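Local coordinates for protein PmoD (PDB 6CPD) that binds copper(I) through a cupredoxin-type domain and probably serves copper handling in the periplasm of methane-oxidising bacteria, at residues 54-59 against 80-85; 20-25 against 38-43; 12-17 against 44-49; 104-109 against 120-125. One frame throughout, in Å; residues are numbered along the deposited sequence.

Interaction 1: residues 54-59 against 80-85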
# COMPACT_ATOMS: atom_id res chain seq x y z
N PRO B 54 6.49 -9.69 -19.67
CA PRO B 54 7.82 -9.27 -19.23
C PRO B 54 7.73 -8.12 -18.24
O PRO B 54 7.01 -7.15 -18.48
CB PRO B 54 8.51 -8.84 -20.54
CG PRO B 54 7.79 -9.60 -21.62
CD PRO B 54 6.36 -9.67 -21.14
N LEU B 55 8.42 -8.27 -17.12
CA LEU B 55 8.40 -7.27 -16.07
C LEU B 55 9.84 -6.92 -15.67
O LEU B 55 10.63 -7.79 -15.30
CB LEU B 55 7.58 -7.78 -14.89
CG LEU B 55 7.32 -6.92 -13.65
CD1 LEU B 55 6.09 -7.48 -12.94
CD2 LEU B 55 8.51 -6.92 -12.71
N GLU B 56 10.17 -5.65 -15.76
CA GLU B 56 11.50 -5.17 -15.41
C GLU B 56 11.42 -4.31 -14.15
O GLU B 56 10.45 -3.57 -13.96
CB GLU B 56 12.09 -4.37 -16.57
CG GLU B 56 13.35 -3.60 -16.22
CD GLU B 56 13.78 -2.63 -17.31
OE1 GLU B 56 12.96 -2.32 -18.21
OE2 GLU B 56 14.94 -2.15 -17.27
N LEU B 57 12.42 -4.41 -13.29
CA LEU B 57 12.46 -3.55 -12.11
C LEU B 57 13.79 -2.81 -12.04
O LEU B 57 14.85 -3.42 -12.15
CB LEU B 57 12.25 -4.36 -10.82
CG LEU B 57 12.50 -3.59 -9.50
CD1 LEU B 57 11.42 -2.54 -9.20
CD2 LEU B 57 12.67 -4.55 -8.32
N ARG B 58 13.72 -1.50 -11.88
CA ARG B 58 14.90 -0.70 -11.61
C ARG B 58 14.64 0.20 -10.43
O ARG B 58 13.69 0.99 -10.44
CB ARG B 58 15.30 0.10 -12.85
CG ARG B 58 16.52 1.00 -12.59
CD ARG B 58 16.83 1.88 -13.77
NE ARG B 58 17.64 1.15 -14.74
CZ ARG B 58 17.53 1.27 -16.05
NH1 ARG B 58 16.61 2.07 -16.56
NH2 ARG B 58 18.32 0.57 -16.85
N ILE B 59 15.48 0.10 -9.41
CA ILE B 59 15.35 1.01 -8.28
C ILE B 59 16.41 2.09 -8.42
O ILE B 59 17.59 1.78 -8.56
CB ILE B 59 15.48 0.27 -6.94
CG1 ILE B 59 14.36 -0.75 -6.79
CG2 ILE B 59 15.46 1.27 -5.76
CD1 ILE B 59 14.45 -1.57 -5.51
N GLU B 80 20.31 1.88 -8.12
CA GLU B 80 20.68 1.10 -6.93
C GLU B 80 20.64 -0.38 -7.23
O GLU B 80 21.48 -1.14 -6.78
CB GLU B 80 19.73 1.37 -5.76
CG GLU B 80 19.98 2.65 -5.04
CD GLU B 80 21.21 2.60 -4.15
OE1 GLU B 80 21.64 1.49 -3.75
OE2 GLU B 80 21.73 3.69 -3.83
N LEU B 81 19.61 -0.78 -7.96
CA LEU B 81 19.45 -2.18 -8.33
C LEU B 81 18.69 -2.28 -9.64
O LEU B 81 17.80 -1.48 -9.89
CB LEU B 81 18.73 -2.92 -7.20
CG LEU B 81 18.04 -4.27 -7.40
CD1 LEU B 81 18.07 -5.03 -6.09
CD2 LEU B 81 16.59 -4.09 -7.85
N HIS B 82 19.01 -3.29 -10.44
CA HIS B 82 18.33 -3.47 -11.72
C HIS B 82 18.11 -4.95 -12.02
O HIS B 82 19.05 -5.72 -12.08
CB HIS B 82 19.13 -2.84 -12.86
CG HIS B 82 18.43 -2.88 -14.17
ND1 HIS B 82 19.09 -3.01 -15.37
CD2 HIS B 82 17.11 -2.80 -14.48
CE1 HIS B 82 18.21 -3.03 -16.36
NE2 HIS B 82 17.00 -2.90 -15.84
N LEU B 83 16.84 -5.33 -12.18
CA LEU B 83 16.51 -6.67 -12.65
C LEU B 83 15.96 -6.61 -14.07
O LEU B 83 14.90 -6.03 -14.30
CB LEU B 83 15.47 -7.34 -11.76
CG LEU B 83 15.63 -7.52 -10.27
CD1 LEU B 83 14.46 -8.38 -9.81
CD2 LEU B 83 16.96 -8.17 -9.92
N PRO B 84 16.68 -7.22 -15.03
CA PRO B 84 16.20 -7.24 -16.42
C PRO B 84 14.81 -7.85 -16.56
O PRO B 84 14.41 -8.69 -15.75
CB PRO B 84 17.24 -8.11 -17.15
CG PRO B 84 18.46 -8.00 -16.32
CD PRO B 84 18.00 -7.84 -14.89
N ALA B 85 14.10 -7.45 -17.61
CA ALA B 85 12.74 -7.91 -17.86
C ALA B 85 12.66 -9.43 -17.93
O ALA B 85 13.49 -10.06 -18.56
CB ALA B 85 12.22 -7.29 -19.15
O HOH W 1 12.43 -8.49 -13.57
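A classic beta bulge marks one end of this antiparallel pairing: E80 and L81 both face I59, whose O accepts from E80 N at 2.8 Å and, weakly, from L81 N at 3.3 Å. I59 N bonds to L81 O, and L57 and L83 exchange bonds in both directions. Beyond that pair a water joins L55 O to P84 O.

On the face bearing R58, H82 NE2 donates to the anti lone pair of E56 OE2 at 2.6 Å, with 155° at the hydrogen. E56 CG is anti to its backbone N (chi1 168°), and the chain runs extended beyond it. R58 NH2, salt-bridged to E72, stands 3.6 Å above the H82 ring plane, offset toward the rim. An alanine in place of H82 would probably leave E56 OE2 without this donor and R58 NH2 without the ring beneath it.

The other face is apolar: L81 CD2 touches L57 CD2 at 4.0 Å and I59 CD1 at 4.1 Å, where L57 packs on F43 and I59 on M41. A polar face joined to helix 72-77, an apolar one turned to the other sheet and a bulge in the outermost strand are consistent with the edge of a cupredoxin-type beta sandwich.

Interaction 2: residues 20-25 against 38-43; sequences FQPDKS and RTIMAF. With SO4 (sulfate ion), chain C.
F20 and I40 form one antiparallel hydrogen-bonded pair, with F20 N donating to I40 O and I40 N returning a nearly straight bond (177° at the hydrogen) to F20 O at 2.9 Å. Past this pair the chain at 20-25 leaves the ladder: Q21 O accepts from both K24 N and S25 N, which curls the loop back on itself, while 38-43 is strand throughout.

The F20 and I40 side chains lie side by side and point the same way. A chi1 of 64° sets F20 CG between its backbone N and carbonyl carbon, and one ring face comes to rest against I40: CB is 4.1 Å from the F20 ring centroid, a CH-pi contact, and I40 CD1 reaches F20 CZ at 3.5 Å.

R38 grips D23 side-on, with NH2 to OD1 at 2.5 Å and NE to OD2 at 3.2 Å. Both oxygens lie in the guanidinium plane but are met from above the carboxylate plane, the two groups being turned 60° apart. P22 CG sits 3.3 Å above the centre of the R38 guanidinium, so one face is packed while the edge is bonded. A water links D23 OD2 to R38 N.

Q21 NE2 donates to T39 OG1 at 3.0 Å and also to A35 O; T39 OG1 is bonded to G37 O besides. S25 OG meets a sulfate O1 at 2.9 Å, in a site shared with the second subunit. The whole is a strand end, where the antiparallel ladder of 13-20 with 37-45 gives way to a loop clamped by an arginine-aspartate salt bridge.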
# COMPACT_ATOMS: atom_id res chain seq x y z
N PHE B 20 10.67 -6.11 4.23
CA PHE B 20 11.15 -6.33 5.58
C PHE B 20 12.67 -6.21 5.67
O PHE B 20 13.37 -6.23 4.66
CB PHE B 20 10.64 -7.65 6.18
CG PHE B 20 11.10 -8.89 5.49
CD1 PHE B 20 10.47 -9.33 4.34
CD2 PHE B 20 12.08 -9.70 6.08
CE1 PHE B 20 10.86 -10.52 3.73
CE2 PHE B 20 12.48 -10.89 5.48
CZ PHE B 20 11.87 -11.30 4.30
N GLN B 21 13.13 -6.01 6.90
CA GLN B 21 14.54 -5.80 7.22
C GLN B 21 14.92 -6.71 8.37
O GLN B 21 14.89 -6.32 9.55
CB GLN B 21 14.78 -4.34 7.58
CG GLN B 21 14.34 -3.35 6.48
CD GLN B 21 14.90 -1.96 6.70
OE1 GLN B 21 14.46 -1.25 7.60
NE2 GLN B 21 15.90 -1.58 5.90
N PRO B 22 15.26 -7.95 8.03
CA PRO B 22 15.45 -9.06 8.97
C PRO B 22 16.58 -8.82 9.99
O PRO B 22 16.58 -9.46 11.05
CB PRO B 22 15.77 -10.25 8.05
CG PRO B 22 16.28 -9.64 6.78
CD PRO B 22 15.52 -8.35 6.63
N ASP B 23 17.56 -7.99 9.65
CA ASP B 23 18.66 -7.70 10.59
C ASP B 23 18.24 -6.73 11.70
O ASP B 23 18.89 -6.66 12.74
CB ASP B 23 19.88 -7.17 9.84
CG ASP B 23 20.64 -8.27 9.12
OD1 ASP B 23 20.44 -9.45 9.48
OD2 ASP B 23 21.43 -7.97 8.19
N LYS B 24 17.16 -5.99 11.47
CA LYS B 24 16.70 -4.96 12.41
C LYS B 24 15.45 -5.32 13.19
O LYS B 24 15.32 -4.96 14.36
CB LYS B 24 16.48 -3.63 11.69
CG LYS B 24 17.77 -2.90 11.38
CD LYS B 24 18.36 -2.45 12.70
CE LYS B 24 19.60 -1.60 12.56
NZ LYS B 24 20.20 -1.33 13.90
N SER B 25 14.54 -6.04 12.54
CA SER B 25 13.21 -6.19 13.08
C SER B 25 12.43 -7.33 12.42
O SER B 25 12.78 -7.80 11.35
CB SER B 25 12.47 -4.86 12.90
OG SER B 25 11.07 -5.03 12.94
N ARG B 38 20.25 -4.66 5.15
CA ARG B 38 19.64 -5.74 4.38
C ARG B 38 18.15 -5.55 4.25
O ARG B 38 17.42 -5.50 5.24
CB ARG B 38 19.92 -7.10 5.04
CG ARG B 38 19.27 -8.30 4.35
CD ARG B 38 20.04 -9.58 4.65
NE ARG B 38 20.03 -9.90 6.07
CZ ARG B 38 19.40 -10.95 6.61
NH1 ARG B 38 18.73 -11.79 5.84
NH2 ARG B 38 19.44 -11.16 7.92
N THR B 39 17.69 -5.46 3.02
CA THR B 39 16.28 -5.18 2.79
C THR B 39 15.74 -6.14 1.75
O THR B 39 16.34 -6.31 0.69
CB THR B 39 16.09 -3.73 2.35
OG1 THR B 39 16.71 -2.87 3.32
CG2 THR B 39 14.62 -3.38 2.24
N ILE B 40 14.61 -6.77 2.06
CA ILE B 40 13.99 -7.67 1.12
C ILE B 40 12.66 -7.09 0.69
O ILE B 40 11.84 -6.76 1.54
CB ILE B 40 13.79 -9.07 1.73
CG1 ILE B 40 15.15 -9.68 2.07
CG2 ILE B 40 12.97 -9.96 0.78
CD1 ILE B 40 15.06 -10.94 2.91
N MET B 41 12.47 -6.97 -0.62
CA MET B 41 11.19 -6.53 -1.16
C MET B 41 10.49 -7.65 -1.91
O MET B 41 11.04 -8.18 -2.88
CB MET B 41 11.39 -5.32 -2.08
CG MET B 41 12.16 -4.19 -1.40
SD MET B 41 12.21 -2.71 -2.42
CE MET B 41 10.60 -2.83 -3.19
N ALA B 42 9.29 -8.00 -1.46
CA ALA B 42 8.51 -9.07 -2.07
C ALA B 42 7.34 -8.51 -2.88
O ALA B 42 6.59 -7.67 -2.39
CB ALA B 42 8.01 -10.03 -1.00
N PHE B 43 7.20 -9.01 -4.11
CA PHE B 43 6.19 -8.55 -5.07
C PHE B 43 5.18 -9.66 -5.32
O PHE B 43 5.56 -10.82 -5.51
CB PHE B 43 6.85 -8.12 -6.38
CG PHE B 43 7.77 -6.94 -6.24
CD1 PHE B 43 9.06 -7.11 -5.77
CD2 PHE B 43 7.35 -5.67 -6.57
CE1 PHE B 43 9.90 -6.02 -5.63
CE2 PHE B 43 8.18 -4.58 -6.43
CZ PHE B 43 9.47 -4.76 -5.96
S SO4 C . 10.06 -1.43 14.19
O1 SO4 C . 10.93 -2.55 14.50
O2 SO4 C . 10.05 -0.51 15.33
O3 SO4 C . 8.70 -1.94 14.00
O4 SO4 C . 10.57 -0.74 13.00
O HOH W 2 21.83 -5.41 7.58

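Interaction 3: residues 12-17 against 44-49; sequences YDMIHI and DIENPA
Backbone bonds carry the pairing of H16 with D44: H16 N donates to D44 O at 2.9 Å and D44 N to H16 O. One residue on, I15 and I45 form a non-hydrogen-bonded pair with CA atoms 4.4 Å apart. M14 O then takes E46 N at 3.1 Å as well as a water that also accepts from N47 N, so two donors grip this carbonyl where the strand 37-45 gives out.

The polar side chains meet just beyond that end. N47 ND2 donates to D13 OD1 at 2.7 Å, arriving from 64° above the carboxylate plane, while N47 OD1 accepts from A49 N at 2.8 Å in an Asx turn; both ends of one amide are thereby used, tying the turn that follows the strand to the start of strand 13-20. A second water joins Y12 O, M14 N and E46 OE1. H16 NE2 has its partner in D31 of the second subunit.

Apolar contact is slighter: I15 CG1 meets I45 CG1 at 4.2 Å, on the face that packs against L55.

A methylene against a carboxylate oxygen is a separate case: M14 CB lies 3.4 Å from E46 OE1, which also takes the second water. The M14 chain bends at chi2 (-43°), which places SD; the side chain leads away from E46 and packs on M7 and M9, the residues that bind copper, coming within about 4 Å of that copper(I) ion.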
# COMPACT_ATOMS: atom_id res chain seq x y z
N TYR B 12 -6.27 -0.68 -13.04
CA TYR B 12 -6.89 -1.45 -11.98
C TYR B 12 -6.00 -2.58 -11.51
O TYR B 12 -6.27 -3.21 -10.49
CB TYR B 12 -8.23 -2.04 -12.43
CG TYR B 12 -9.27 -1.01 -12.78
CD1 TYR B 12 -9.60 0.01 -11.89
CD2 TYR B 12 -9.90 -1.04 -14.01
CE1 TYR B 12 -10.56 0.96 -12.21
CE2 TYR B 12 -10.85 -0.11 -14.35
CZ TYR B 12 -11.18 0.89 -13.45
OH TYR B 12 -12.14 1.80 -13.81
N ASP B 13 -4.98 -2.89 -12.30
CA ASP B 13 -4.15 -4.04 -11.96
C ASP B 13 -3.03 -3.59 -11.02
O ASP B 13 -2.24 -2.72 -11.37
CB ASP B 13 -3.58 -4.66 -13.23
CG ASP B 13 -4.67 -5.02 -14.23
OD1 ASP B 13 -5.53 -5.87 -13.93
OD2 ASP B 13 -4.66 -4.44 -15.34
N MET B 14 -2.90 -4.27 -9.88
CA MET B 14 -1.96 -3.84 -8.85
C MET B 14 -0.93 -4.92 -8.65
O MET B 14 -1.16 -6.09 -8.98
CB MET B 14 -2.65 -3.54 -7.50
CG MET B 14 -3.92 -2.70 -7.57
SD MET B 14 -3.73 -1.29 -8.70
CE MET B 14 -5.20 -0.33 -8.29
N ILE B 15 0.24 -4.51 -8.16
CA ILE B 15 1.23 -5.44 -7.66
C ILE B 15 1.43 -5.11 -6.19
O ILE B 15 1.77 -4.00 -5.84
CB ILE B 15 2.54 -5.33 -8.43
CG1 ILE B 15 2.30 -5.62 -9.92
CG2 ILE B 15 3.61 -6.29 -7.85
CD1 ILE B 15 3.54 -5.42 -10.78
N HIS B 16 1.15 -6.07 -5.32
CA HIS B 16 1.28 -5.82 -3.89
C HIS B 16 2.74 -5.96 -3.51
O HIS B 16 3.45 -6.84 -4.01
CB HIS B 16 0.42 -6.79 -3.08
CG HIS B 16 0.46 -6.56 -1.61
ND1 HIS B 16 1.20 -7.35 -0.75
CD2 HIS B 16 -0.12 -5.61 -0.84
CE1 HIS B 16 1.06 -6.90 0.49
NE2 HIS B 16 0.25 -5.85 0.46
N ILE B 17 3.17 -5.11 -2.61
CA ILE B 17 4.57 -5.06 -2.17
C ILE B 17 4.67 -5.17 -0.65
O ILE B 17 3.90 -4.52 0.07
CB ILE B 17 5.23 -3.73 -2.62
CG1 ILE B 17 5.25 -3.65 -4.15
CG2 ILE B 17 6.65 -3.60 -2.04
CD1 ILE B 17 5.67 -2.27 -4.68
N ASP B 44 3.90 -9.31 -5.30
CA ASP B 44 2.82 -10.26 -5.53
C ASP B 44 1.91 -9.66 -6.61
O ASP B 44 1.14 -8.73 -6.35
CB ASP B 44 2.02 -10.51 -4.24
CG ASP B 44 0.86 -11.49 -4.42
OD1 ASP B 44 0.49 -11.85 -5.57
OD2 ASP B 44 0.24 -11.86 -3.39
N ILE B 45 1.96 -10.20 -7.81
CA ILE B 45 1.19 -9.68 -8.92
C ILE B 45 -0.27 -10.11 -8.84
O ILE B 45 -0.56 -11.30 -8.86
CB ILE B 45 1.79 -10.15 -10.25
CG1 ILE B 45 3.26 -9.69 -10.35
CG2 ILE B 45 0.97 -9.65 -11.40
CD1 ILE B 45 4.04 -10.39 -11.45
N GLU B 46 -1.20 -9.15 -8.71
CA GLU B 46 -2.60 -9.51 -8.49
C GLU B 46 -3.30 -10.12 -9.70
O GLU B 46 -4.12 -11.02 -9.55
CB GLU B 46 -3.41 -8.29 -8.02
CG GLU B 46 -3.12 -7.85 -6.58
CD GLU B 46 -4.07 -6.76 -6.08
OE1 GLU B 46 -4.81 -6.16 -6.89
OE2 GLU B 46 -4.08 -6.52 -4.85
N ASN B 47 -3.03 -9.60 -10.89
CA ASN B 47 -3.68 -10.07 -12.12
C ASN B 47 -2.90 -11.25 -12.72
O ASN B 47 -1.75 -11.09 -13.14
CB ASN B 47 -3.78 -8.93 -13.13
CG ASN B 47 -4.56 -9.30 -14.39
OD1 ASN B 47 -4.65 -10.47 -14.78
ND2 ASN B 47 -5.08 -8.28 -15.07
N PRO B 48 -3.51 -12.44 -12.78
CA PRO B 48 -2.88 -13.64 -13.35
C PRO B 48 -2.36 -13.46 -14.79
O PRO B 48 -1.38 -14.10 -15.15
CB PRO B 48 -3.99 -14.68 -13.32
CG PRO B 48 -4.91 -14.22 -12.23
CD PRO B 48 -4.87 -12.72 -12.28
N ALA B 49 -3.03 -12.64 -15.59
CA ALA B 49 -2.60 -12.41 -16.98
C ALA B 49 -1.21 -11.77 -17.05
O ALA B 49 -0.51 -11.94 -18.05
CB ALA B 49 -3.62 -11.54 -17.71
O HOH W 3 -5.35 -5.95 -9.28
O HOH W 4 -1.54 -7.02 -11.52

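Interaction 4: residues 104-109 against 120-125; sequences HYIGLV and TAQFKF
Y105 and F125, G107 and F123, and V109 and A121 are three hydrogen-bonded antiparallel pairs that satisfy one another's backbone N and O in both directions. The six bonds are even in length, with G107 N to F123 O at 2.8 Å and F125 N to Y105 O at 3.0 Å among them. At the intervening positions I106 and L108 bond instead to I60 and R58 of strand 55-61, and K124 N donates to N4 OD1 of the second subunit. Among the side chains, Y105 OH bonds to N101 O and T120 OG1 to T110 OG1.

With chi1 at 59°, F123 CG stands between its own backbone N and carbonyl carbon; the ring beyond it lies over G107, whose CA is 3.7 Å from the F123 ring centroid in a CH-pi contact. V109 CG2 meets the edge of the same ring, 3.8 Å from F123 CE2. Y105 CB likewise stands over one face of F125, 3.8 Å from its ring centroid. An alanine in place of F123 would probably uncover G107 CA and open a gap beside V109 CG2.

A cross-strand ring laid over a glycine is the aromatic rescue of glycine, here within the beta hairpin of strands 103-112 and 118-127.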
# COMPACT_ATOMS: atom_id res chain seq x y z
N HIS B 104 15.68 9.21 -0.56
CA HIS B 104 14.48 8.89 -1.34
C HIS B 104 14.85 8.04 -2.53
O HIS B 104 15.85 8.31 -3.21
CB HIS B 104 13.78 10.15 -1.86
CG HIS B 104 13.21 11.02 -0.79
ND1 HIS B 104 13.89 12.10 -0.27
CD2 HIS B 104 12.01 10.99 -0.17
CE1 HIS B 104 13.13 12.70 0.63
NE2 HIS B 104 11.99 12.04 0.72
N TYR B 105 14.01 7.03 -2.79
CA TYR B 105 14.25 6.10 -3.88
C TYR B 105 12.97 5.94 -4.68
O TYR B 105 11.87 6.25 -4.21
CB TYR B 105 14.72 4.74 -3.35
CG TYR B 105 16.06 4.81 -2.67
CD1 TYR B 105 16.15 5.15 -1.33
CD2 TYR B 105 17.23 4.57 -3.37
CE1 TYR B 105 17.39 5.24 -0.69
CE2 TYR B 105 18.46 4.65 -2.75
CZ TYR B 105 18.54 4.98 -1.41
OH TYR B 105 19.78 5.06 -0.81
N ILE B 106 13.12 5.45 -5.90
CA ILE B 106 11.98 5.16 -6.74
C ILE B 106 12.14 3.77 -7.34
O ILE B 106 13.17 3.48 -7.95
CB ILE B 106 11.82 6.18 -7.89
CG1 ILE B 106 11.82 7.62 -7.36
CG2 ILE B 106 10.57 5.84 -8.71
CD1 ILE B 106 11.59 8.68 -8.40
N GLY B 107 11.15 2.91 -7.17
CA GLY B 107 11.16 1.64 -7.86
C GLY B 107 10.39 1.83 -9.16
O GLY B 107 9.23 2.22 -9.15
N LEU B 108 11.07 1.60 -10.28
CA LEU B 108 10.45 1.70 -11.59
C LEU B 108 10.10 0.31 -12.11
O LEU B 108 10.99 -0.48 -12.40
CB LEU B 108 11.37 2.38 -12.59
CG LEU B 108 11.81 3.79 -12.22
CD1 LEU B 108 12.86 4.30 -13.20
CD2 LEU B 108 10.59 4.67 -12.22
N VAL B 109 8.81 0.02 -12.22
CA VAL B 109 8.36 -1.27 -12.73
C VAL B 109 7.90 -1.08 -14.16
O VAL B 109 6.98 -0.31 -14.43
CB VAL B 109 7.21 -1.87 -11.90
CG1 VAL B 109 6.80 -3.22 -12.49
CG2 VAL B 109 7.61 -2.01 -10.43
N THR B 120 5.29 2.04 -17.59
CA THR B 120 6.11 2.10 -16.39
C THR B 120 5.30 2.66 -15.23
O THR B 120 4.57 3.64 -15.38
CB THR B 120 7.39 2.94 -16.61
OG1 THR B 120 8.22 2.28 -17.58
CG2 THR B 120 8.20 3.07 -15.32
N ALA B 121 5.43 2.02 -14.07
CA ALA B 121 4.79 2.55 -12.87
C ALA B 121 5.88 2.81 -11.85
O ALA B 121 6.91 2.14 -11.85
CB ALA B 121 3.77 1.57 -12.33
N GLN B 122 5.65 3.80 -10.98
CA GLN B 122 6.65 4.20 -9.99
C GLN B 122 6.13 3.92 -8.60
O GLN B 122 4.95 4.18 -8.33
CB GLN B 122 6.98 5.71 -10.12
CG GLN B 122 7.33 6.16 -11.54
CD GLN B 122 7.60 7.66 -11.65
OE1 GLN B 122 7.66 8.37 -10.64
NE2 GLN B 122 7.77 8.14 -12.87
N PHE B 123 6.95 3.32 -7.76
CA PHE B 123 6.63 3.38 -6.35
C PHE B 123 7.74 4.13 -5.64
O PHE B 123 8.93 3.78 -5.74
CB PHE B 123 6.36 2.01 -5.74
CG PHE B 123 7.49 1.04 -5.84
CD1 PHE B 123 8.36 0.86 -4.77
CD2 PHE B 123 7.61 0.21 -6.95
CE1 PHE B 123 9.38 -0.08 -4.84
CE2 PHE B 123 8.62 -0.75 -7.03
CZ PHE B 123 9.51 -0.89 -5.97
N LYS B 124 7.33 5.17 -4.93
CA LYS B 124 8.28 6.06 -4.29
C LYS B 124 8.38 5.66 -2.85
O LYS B 124 7.37 5.36 -2.21
CB LYS B 124 7.83 7.51 -4.43
CG LYS B 124 7.70 7.96 -5.87
CD LYS B 124 7.57 9.46 -5.97
CE LYS B 124 7.58 9.91 -7.41
NZ LYS B 124 7.66 11.39 -7.46
N PHE B 125 9.60 5.60 -2.32
CA PHE B 125 9.75 5.23 -0.93
C PHE B 125 10.97 5.89 -0.34
O PHE B 125 11.81 6.45 -1.05
CB PHE B 125 9.83 3.70 -0.75
CG PHE B 125 11.01 3.04 -1.42
CD1 PHE B 125 10.97 2.73 -2.77
CD2 PHE B 125 12.15 2.70 -0.69
CE1 PHE B 125 12.06 2.11 -3.39
CE2 PHE B 125 13.24 2.08 -1.30
CZ PHE B 125 13.19 1.77 -2.64

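In the fold
Two sheets divide the four contacts. Interactions 2 and 3 join the same strands, 13-20 and 37-45, near opposite ends of 37-45, interaction 2 being nested within the loop that interaction 3 closes. Interactions 1 and 4 belong to the other sheet, where R58 O and L108 N make a probable hydrogen bond. Interaction 4 is the most buried, with regular backbone pairing and aromatic packing; the other three, partly buried, add polar side-chain bonds or waters. The sheets meet through apolar contacts: M41 CE lies 3.4 Å from F123 CE1, and L55 CD1 3.9 Å from I15 CD1. Interactions 3 and 4 touch the second subunit; the M14 side chain lies about 4 Å from the copper, that of F123 about 10 Å.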